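Local coordinates for protein major pollen allergen Jun a 1 (Juniperus ashei, PDB 1PXZ) that has low pectate lyase activity, cleaving (1->4)-alpha-D-galacturonan by elimination with calcium as cofactor, and acts as the major allergen of cedar pollen, at residues T57-Y60 against G61-E65; W296-T299 against R300-F303; I320-S323 against N324-F327. All coordinates share one frame; numbering follows the deposited sequence.

Contact 1. Residues T57-Y60 against G61-E65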
loop_
_atom_site.group_PDB
_atom_site.type_symbol
_atom_site.label_atom_id
_atom_site.label_comp_id
_atom_site.label_asym_id
_atom_site.label_seq_id
_atom_site.Cartn_x
_atom_site.Cartn_y
_atom_site.Cartn_z
ATOM N N THR A 57 9.999 -22.726 1.662
ATOM C CA THR A 57 8.726 -22.107 2.039
ATOM C C THR A 57 8.824 -20.592 1.942
ATOM O O THR A 57 9.929 -20.044 1.863
ATOM C CB THR A 57 8.279 -22.446 3.480
ATOM O OG1 THR A 57 9.325 -22.069 4.385
ATOM C CG2 THR A 57 8.026 -23.945 3.590
ATOM N N LEU A 58 7.666 -19.934 1.975
ATOM C CA LEU A 58 7.677 -18.467 1.877
ATOM C C LEU A 58 8.331 -17.851 3.096
ATOM O O LEU A 58 9.140 -16.912 3.032
ATOM C CB LEU A 58 6.227 -17.999 1.692
ATOM C CG LEU A 58 6.034 -16.479 1.730
ATOM C CD1 LEU A 58 6.885 -15.821 0.661
ATOM C CD2 LEU A 58 4.554 -16.130 1.560
ATOM N N ARG A 59 8.004 -18.365 4.298
ATOM C CA ARG A 59 8.552 -17.735 5.499
ATOM C C ARG A 59 10.060 -17.896 5.573
ATOM O O ARG A 59 10.754 -16.987 6.017
ATOM C CB ARG A 59 7.914 -18.277 6.777
ATOM C CG ARG A 59 8.381 -17.550 8.049
ATOM C CD ARG A 59 7.722 -18.229 9.254
ATOM N NE ARG A 59 6.260 -18.185 9.187
ATOM C CZ ARG A 59 5.534 -17.192 9.677
ATOM N NH1 ARG A 59 6.101 -16.145 10.271
ATOM N NH2 ARG A 59 4.218 -17.247 9.574
ATOM N N TYR A 60 10.599 -19.038 5.141
ATOM C CA TYR A 60 12.069 -19.119 5.126
ATOM C C TYR A 60 12.669 -18.027 4.264
ATOM O O TYR A 60 13.599 -17.330 4.636
ATOM C CB TYR A 60 12.484 -20.494 4.594
ATOM C CG TYR A 60 13.980 -20.754 4.575
ATOM C CD1 TYR A 60 14.618 -21.321 5.673
ATOM C CD2 TYR A 60 14.753 -20.444 3.464
ATOM C CE1 TYR A 60 15.987 -21.569 5.677
ATOM C CE2 TYR A 60 16.116 -20.684 3.458
ATOM C CZ TYR A 60 16.722 -21.244 4.556
ATOM O OH TYR A 60 18.082 -21.469 4.503
ATOM N N GLY A 61 12.206 -17.848 3.030
ATOM C CA GLY A 61 12.906 -16.817 2.256
ATOM C C GLY A 61 12.659 -15.428 2.814
ATOM O O GLY A 61 13.548 -14.570 2.813
ATOM N N ALA A 62 11.438 -15.186 3.294
ATOM C CA ALA A 62 11.095 -13.833 3.763
ATOM C C ALA A 62 11.853 -13.445 5.017
ATOM O O ALA A 62 12.023 -12.266 5.309
ATOM C CB ALA A 62 9.593 -13.751 4.000
ATOM N N THR A 63 12.347 -14.414 5.811
ATOM C CA THR A 63 13.017 -14.055 7.047
ATOM C C THR A 63 14.543 -14.063 6.935
ATOM O O THR A 63 15.218 -13.789 7.938
ATOM C CB THR A 63 12.641 -15.026 8.198
ATOM O OG1 THR A 63 12.846 -16.369 7.739
ATOM C CG2 THR A 63 11.168 -14.881 8.555
ATOM N N ARG A 64 15.098 -14.376 5.768
ATOM C CA ARG A 64 16.561 -14.412 5.709
ATOM C C ARG A 64 17.125 -13.010 5.882
ATOM O O ARG A 64 16.518 -11.999 5.509
ATOM C CB ARG A 64 17.065 -15.010 4.396
ATOM C CG ARG A 64 16.760 -16.468 4.145
ATOM C CD ARG A 64 17.180 -17.430 5.252
ATOM N NE ARG A 64 16.108 -17.519 6.247
ATOM C CZ ARG A 64 16.177 -18.177 7.397
ATOM N NH1 ARG A 64 17.268 -18.852 7.761
ATOM N NH2 ARG A 64 15.132 -18.169 8.215
ATOM N N GLU A 65 18.337 -12.912 6.443
ATOM C CA GLU A 65 18.976 -11.598 6.503
ATOM C C GLU A 65 19.484 -11.189 5.129
ATOM O O GLU A 65 19.455 -10.010 4.776
ATOM C CB GLU A 65 20.123 -11.594 7.520
ATOM C CG GLU A 65 19.757 -11.024 8.880
ATOM C CD GLU A 65 18.280 -10.747 9.102
ATOM O OE1 GLU A 65 17.507 -11.697 9.411
ATOM O OE2 GLU A 65 17.910 -9.549 8.971
HETATM O O HOH W 1 19.437 -19.657 6.149
#
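Tyr60, on the short helix 58-63, and Arg64, four residues on and just past it, meet in a flat cation-pi stack beside the first turns of the parallel beta-helix. The guanidinium lies over one face of the Tyr60 ring, with the planes 13° apart and Arg64 CZ 4.1 Å from the centroid of the Tyr60 ring. Arg64 folds back to get there: bends at chi2 (-53°) and chi3 (87°) bring CD over the same ring as a CH-pi contact and turn NE back toward the carbonyl oxygen of Tyr60. Arg64 NE donates to Tyr60 O at 3.0 Å, with the oxygen tilted out of the guanidinium plane. Arg64 NH2 instead points within that plane at Thr63 OG1, 2.9 Å away. The same hydroxyl donates in turn to Arg59 O, 2.8 Å from Thr63 OG1. Two donor groups of one arginine, NE and NH2, are thus engaged, which should fix its rotation over the ring. At the other end of the helix Thr57 is the N-cap, its OG1 weakly accepting from Tyr60 N and also bonded to Thr54. Beyond the stack, one water bridges the pair, 2.8 Å from Tyr60 OH and 2.8 Å from Arg64 NH1.

Contact 2. Residues W296-T299 against R300-F303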
loop_
_atom_site.group_PDB
_atom_site.type_symbol
_atom_site.label_atom_id
_atom_site.label_comp_id
_atom_site.label_asym_id
_atom_site.label_seq_id
_atom_site.Cartn_x
_atom_site.Cartn_y
_atom_site.Cartn_z
ATOM N N TRP A 296 -5.442 20.757 2.627
ATOM C CA TRP A 296 -6.016 19.688 1.817
ATOM C C TRP A 296 -6.330 20.254 0.442
ATOM O O TRP A 296 -7.289 21.009 0.286
ATOM C CB TRP A 296 -7.276 19.104 2.450
ATOM C CG TRP A 296 -7.067 18.323 3.709
ATOM C CD1 TRP A 296 -6.025 18.348 4.577
ATOM C CD2 TRP A 296 -7.994 17.356 4.248
ATOM N NE1 TRP A 296 -6.219 17.480 5.612
ATOM C CE2 TRP A 296 -7.430 16.855 5.426
ATOM C CE3 TRP A 296 -9.245 16.875 3.829
ATOM C CZ2 TRP A 296 -8.069 15.890 6.206
ATOM C CZ3 TRP A 296 -9.885 15.910 4.604
ATOM C CH2 TRP A 296 -9.284 15.431 5.784
ATOM N N ARG A 297 -5.531 19.898 -0.556
ATOM C CA ARG A 297 -5.673 20.476 -1.878
ATOM C C ARG A 297 -6.173 19.482 -2.931
ATOM O O ARG A 297 -5.832 18.293 -2.885
ATOM C CB ARG A 297 -4.339 21.033 -2.375
ATOM C CG ARG A 297 -3.567 21.848 -1.355
ATOM C CD ARG A 297 -2.719 22.894 -2.080
ATOM N NE ARG A 297 -1.648 22.290 -2.868
ATOM C CZ ARG A 297 -0.390 22.256 -2.433
ATOM N NH1 ARG A 297 -0.125 22.791 -1.245
ATOM N NH2 ARG A 297 0.571 21.702 -3.165
ATOM N N SER A 298 -6.979 20.008 -3.850
ATOM C CA SER A 298 -7.461 19.234 -4.995
ATOM C C SER A 298 -7.027 19.925 -6.284
ATOM O O SER A 298 -7.435 21.068 -6.531
ATOM C CB SER A 298 -8.981 19.078 -4.935
ATOM O OG SER A 298 -9.506 18.611 -6.164
ATOM N N THR A 299 -6.204 19.274 -7.098
ATOM C CA THR A 299 -5.694 19.826 -8.340
ATOM C C THR A 299 -5.983 18.953 -9.544
ATOM O O THR A 299 -5.517 17.802 -9.541
ATOM C CB THR A 299 -4.153 19.981 -8.241
ATOM O OG1 THR A 299 -3.860 20.719 -7.034
ATOM C CG2 THR A 299 -3.595 20.747 -9.421
ATOM N N ARG A 300 -6.684 19.436 -10.551
ATOM C CA ARG A 300 -7.009 18.717 -11.782
ATOM C C ARG A 300 -7.675 17.366 -11.532
ATOM O O ARG A 300 -7.521 16.435 -12.317
ATOM C CB ARG A 300 -5.747 18.542 -12.648
ATOM C CG ARG A 300 -5.126 19.918 -12.946
ATOM C CD ARG A 300 -3.908 19.843 -13.839
ATOM N NE ARG A 300 -2.777 19.258 -13.116
ATOM C CZ ARG A 300 -2.072 18.214 -13.537
ATOM N NH1 ARG A 300 -2.361 17.622 -14.685
ATOM N NH2 ARG A 300 -1.066 17.767 -12.794
ATOM N N ASP A 301 -8.411 17.277 -10.441
ATOM C CA ASP A 301 -9.253 16.106 -10.149
ATOM C C ASP A 301 -10.444 16.105 -11.084
ATOM O O ASP A 301 -10.843 17.141 -11.613
ATOM C CB ASP A 301 -9.701 16.126 -8.694
ATOM C CG ASP A 301 -8.631 15.731 -7.683
ATOM O OD1 ASP A 301 -7.717 14.947 -8.040
ATOM O OD2 ASP A 301 -8.691 16.189 -6.512
ATOM N N ALA A 302 -11.033 14.939 -11.320
ATOM C CA ALA A 302 -12.270 14.861 -12.101
ATOM C C ALA A 302 -13.399 14.365 -11.198
ATOM O O ALA A 302 -13.105 13.530 -10.330
ATOM C CB ALA A 302 -12.087 13.983 -13.317
ATOM N N PHE A 303 -14.624 14.853 -11.386
ATOM C CA PHE A 303 -15.717 14.546 -10.465
ATOM C C PHE A 303 -16.924 14.053 -11.248
ATOM O O PHE A 303 -17.378 14.708 -12.171
ATOM C CB PHE A 303 -16.145 15.759 -9.614
ATOM C CG PHE A 303 -14.977 16.260 -8.773
ATOM C CD1 PHE A 303 -14.716 15.695 -7.548
ATOM C CD2 PHE A 303 -14.147 17.275 -9.216
ATOM C CE1 PHE A 303 -13.640 16.119 -6.786
ATOM C CE2 PHE A 303 -13.066 17.713 -8.474
ATOM C CZ PHE A 303 -12.816 17.129 -7.251
HETATM O O HOH W 2 -9.333 19.599 -8.720
#
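Between Ser298 and Asp301 the backbone leaves strand 296-299, turns sharply at Arg300, whose phi and psi of 53° and 30° are those of a left-handed helical residue, and is extended again from Asp301, the next strand starting at Ala302. The side chains of Ser298 and Asp301 face each other across this corner. Ser298 OG stands anti to its own backbone N, which turns it toward Asp301, and the hydroxyl donates to Asp301 OD2 over a short 2.6 Å. The carboxylate oxygen is met on its anti side, 31° out of the carboxylate plane. Ser298 OG is also an acceptor: water 2 donates to it at 2.7 Å and accepts from Asp301 N at 3.0 Å, so that the side chain and the backbone N-H of Asp301 are both tied to the one serine hydroxyl, the first directly and the second through solvent. Phe303 comes to the same hydroxyl with the rim of its ring, CZ lying 3.8 Å from Ser298 OG and the oxygen close to the ring plane. Thr299 packs against Arg300, the two side chains crossing at an angle. Thr299 CG2 lies 3.9 Å from Arg300 CG and sits at the edge of the guanidinium, whose NH2 pairs with Glu264 in a salt bridge. The whole segment belongs to a region that binds IgE. It forms a corner of the parallel beta-helix, joining two of its faces: strand 296-299 lies parallel to strand 260-264, strand 302-304 lies parallel to strand 267-269, and Asp301 reaches back to the preceding corner, with OD2 bonded to Ser263 OG and OD1 to Asn266 N.

Contact 3. Residues I320-S323 against N324-F327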
loop_
_atom_site.group_PDB
_atom_site.type_symbol
_atom_site.label_atom_id
_atom_site.label_comp_id
_atom_site.label_asym_id
_atom_site.label_seq_id
_atom_site.Cartn_x
_atom_site.Cartn_y
_atom_site.Cartn_z
ATOM N N ILE A 320 6.988 18.735 -3.761
ATOM C CA ILE A 320 7.304 17.861 -2.634
ATOM C C ILE A 320 8.381 16.829 -2.930
ATOM O O ILE A 320 8.883 16.260 -1.956
ATOM C CB ILE A 320 6.004 17.144 -2.178
ATOM C CG1 ILE A 320 5.306 16.310 -3.246
ATOM C CG2 ILE A 320 5.021 18.179 -1.613
ATOM C CD1 ILE A 320 4.165 15.433 -2.752
ATOM N N TYR A 321 8.693 16.581 -4.196
ATOM C CA TYR A 321 9.581 15.528 -4.658
ATOM C C TYR A 321 10.939 16.039 -5.142
ATOM O O TYR A 321 10.972 17.090 -5.780
ATOM C CB TYR A 321 8.965 14.807 -5.857
ATOM C CG TYR A 321 7.737 13.979 -5.544
ATOM C CD1 TYR A 321 7.710 13.157 -4.421
ATOM C CD2 TYR A 321 6.620 14.025 -6.367
ATOM C CE1 TYR A 321 6.585 12.392 -4.121
ATOM C CE2 TYR A 321 5.497 13.263 -6.074
ATOM C CZ TYR A 321 5.488 12.452 -4.955
ATOM O OH TYR A 321 4.369 11.682 -4.646
ATOM N N ASN A 322 12.015 15.311 -4.916
ATOM C CA ASN A 322 13.307 15.591 -5.543
ATOM C C ASN A 322 13.379 14.915 -6.900
ATOM O O ASN A 322 12.447 14.269 -7.378
ATOM C CB ASN A 322 14.458 15.159 -4.634
ATOM C CG ASN A 322 14.598 13.669 -4.440
ATOM O OD1 ASN A 322 14.412 12.861 -5.341
ATOM N ND2 ASN A 322 14.941 13.226 -3.232
ATOM N N SER A 323 14.525 15.001 -7.579
ATOM C CA SER A 323 14.617 14.502 -8.936
ATOM C C SER A 323 14.506 12.976 -8.990
ATOM O O SER A 323 14.157 12.427 -10.035
ATOM C CB SER A 323 15.957 14.902 -9.589
ATOM O OG SER A 323 16.057 16.293 -9.810
ATOM N N ASN A 324 14.829 12.326 -7.874
ATOM C CA ASN A 324 14.745 10.854 -7.904
ATOM C C ASN A 324 13.316 10.366 -7.680
ATOM O O ASN A 324 13.044 9.179 -7.896
ATOM C CB ASN A 324 15.673 10.246 -6.857
ATOM C CG ASN A 324 17.159 10.471 -7.150
ATOM O OD1 ASN A 324 17.845 10.885 -6.227
ATOM N ND2 ASN A 324 17.577 10.179 -8.366
ATOM N N GLU A 325 12.408 11.242 -7.269
ATOM C CA GLU A 325 11.050 10.900 -6.862
ATOM C C GLU A 325 9.970 11.403 -7.815
ATOM O O GLU A 325 8.905 10.784 -7.898
ATOM C CB GLU A 325 10.732 11.473 -5.471
ATOM C CG GLU A 325 11.557 10.946 -4.315
ATOM C CD GLU A 325 11.587 11.844 -3.104
ATOM O OE1 GLU A 325 11.339 13.079 -3.165
ATOM O OE2 GLU A 325 11.880 11.308 -2.007
ATOM N N ALA A 326 10.214 12.525 -8.487
ATOM C CA ALA A 326 9.198 13.251 -9.227
ATOM C C ALA A 326 8.637 12.423 -10.366
ATOM O O ALA A 326 9.365 11.643 -10.981
ATOM C CB ALA A 326 9.787 14.552 -9.804
ATOM N N PHE A 327 7.349 12.604 -10.672
ATOM C CA PHE A 327 6.792 11.963 -11.843
ATOM C C PHE A 327 5.591 12.756 -12.354
ATOM O O PHE A 327 4.998 13.537 -11.608
ATOM C CB PHE A 327 6.344 10.546 -11.495
ATOM C CG PHE A 327 5.250 10.501 -10.437
ATOM C CD1 PHE A 327 5.561 10.656 -9.100
ATOM C CD2 PHE A 327 3.935 10.305 -10.812
ATOM C CE1 PHE A 327 4.574 10.598 -8.126
ATOM C CE2 PHE A 327 2.935 10.232 -9.848
ATOM C CZ PHE A 327 3.265 10.365 -8.510
HETATM O O HOH W 3 11.005 14.671 -1.222
#
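Tyr321 leans over the chain that returns through Glu325, Ala326 and Phe327, and touches all three. Its CB rests on the backbone of Ala326 and lies 4.0 Å from Ala326 CB. CG comes next, against Glu325 CB and Ala326 CA, and from there the two sides of the ring part company: Tyr321 CD1 sits 3.6 Å from Glu325 CB, while Tyr321 CD2 stays near Ala326 CA. Glu325 O lies over one face of the ring, toward its rim, and Ile320 CG1 covers the centre of the opposite face. Farther out Tyr321 CE2 approaches Phe327 CE1 to 3.5 Å; these two rings are inclined at 41°, neither stacked nor edge-to-face. CZ and OH pass the same Phe327 atom, and OH ends in hydrogen bonds with Thr216 and His239, so this surface loop is fastened to strands 214-218 and 237-241 of the parallel beta-helix. The fold-back itself opens with an Asx turn: Asn322 OD1, with CG placed between backbone N and carbonyl carbon (chi1 68°), accepts from Asn324 N at 2.6 Å. Asn322 O takes two donors, Glu325 N from above the carbonyl plane, closing a beta turn, and Ala326 N at 3.0 Å, almost in line with the carbonyl, closing a wider alpha turn. Glu325 then turns its carboxylate to lie nearly parallel to the Asn322 amide, stacked on it, and OE1 accepts from Asn322 N at 2.9 Å with an N-H...O angle of 166°. Water 3 donates to Ile320 O, 2.8 Å away, and lies unusually close to Glu325 OE1.

Overall arrangement
From the N terminus the chain first meets contact 1, on the short helix 58-63 between strands 39-43 and 68-72, near the beginning of the beta-helix. Contact 2 comes much later, where strand 296-299 turns into strand 302-304, on the opposite side of the chain's centre; the centres of the two are about 42 Å apart. Contact 3 follows in the long loop before helix 335-338 and folds that loop back on itself, about 32 Å from contact 1, centre to centre. All three are local and in series, so none nests within or crosses another. Contacts 2 and 3 are neighbours without touching, their nearest atoms about 6 Å apart, the turn of residues 320-327 lying against strands that precede contact 2.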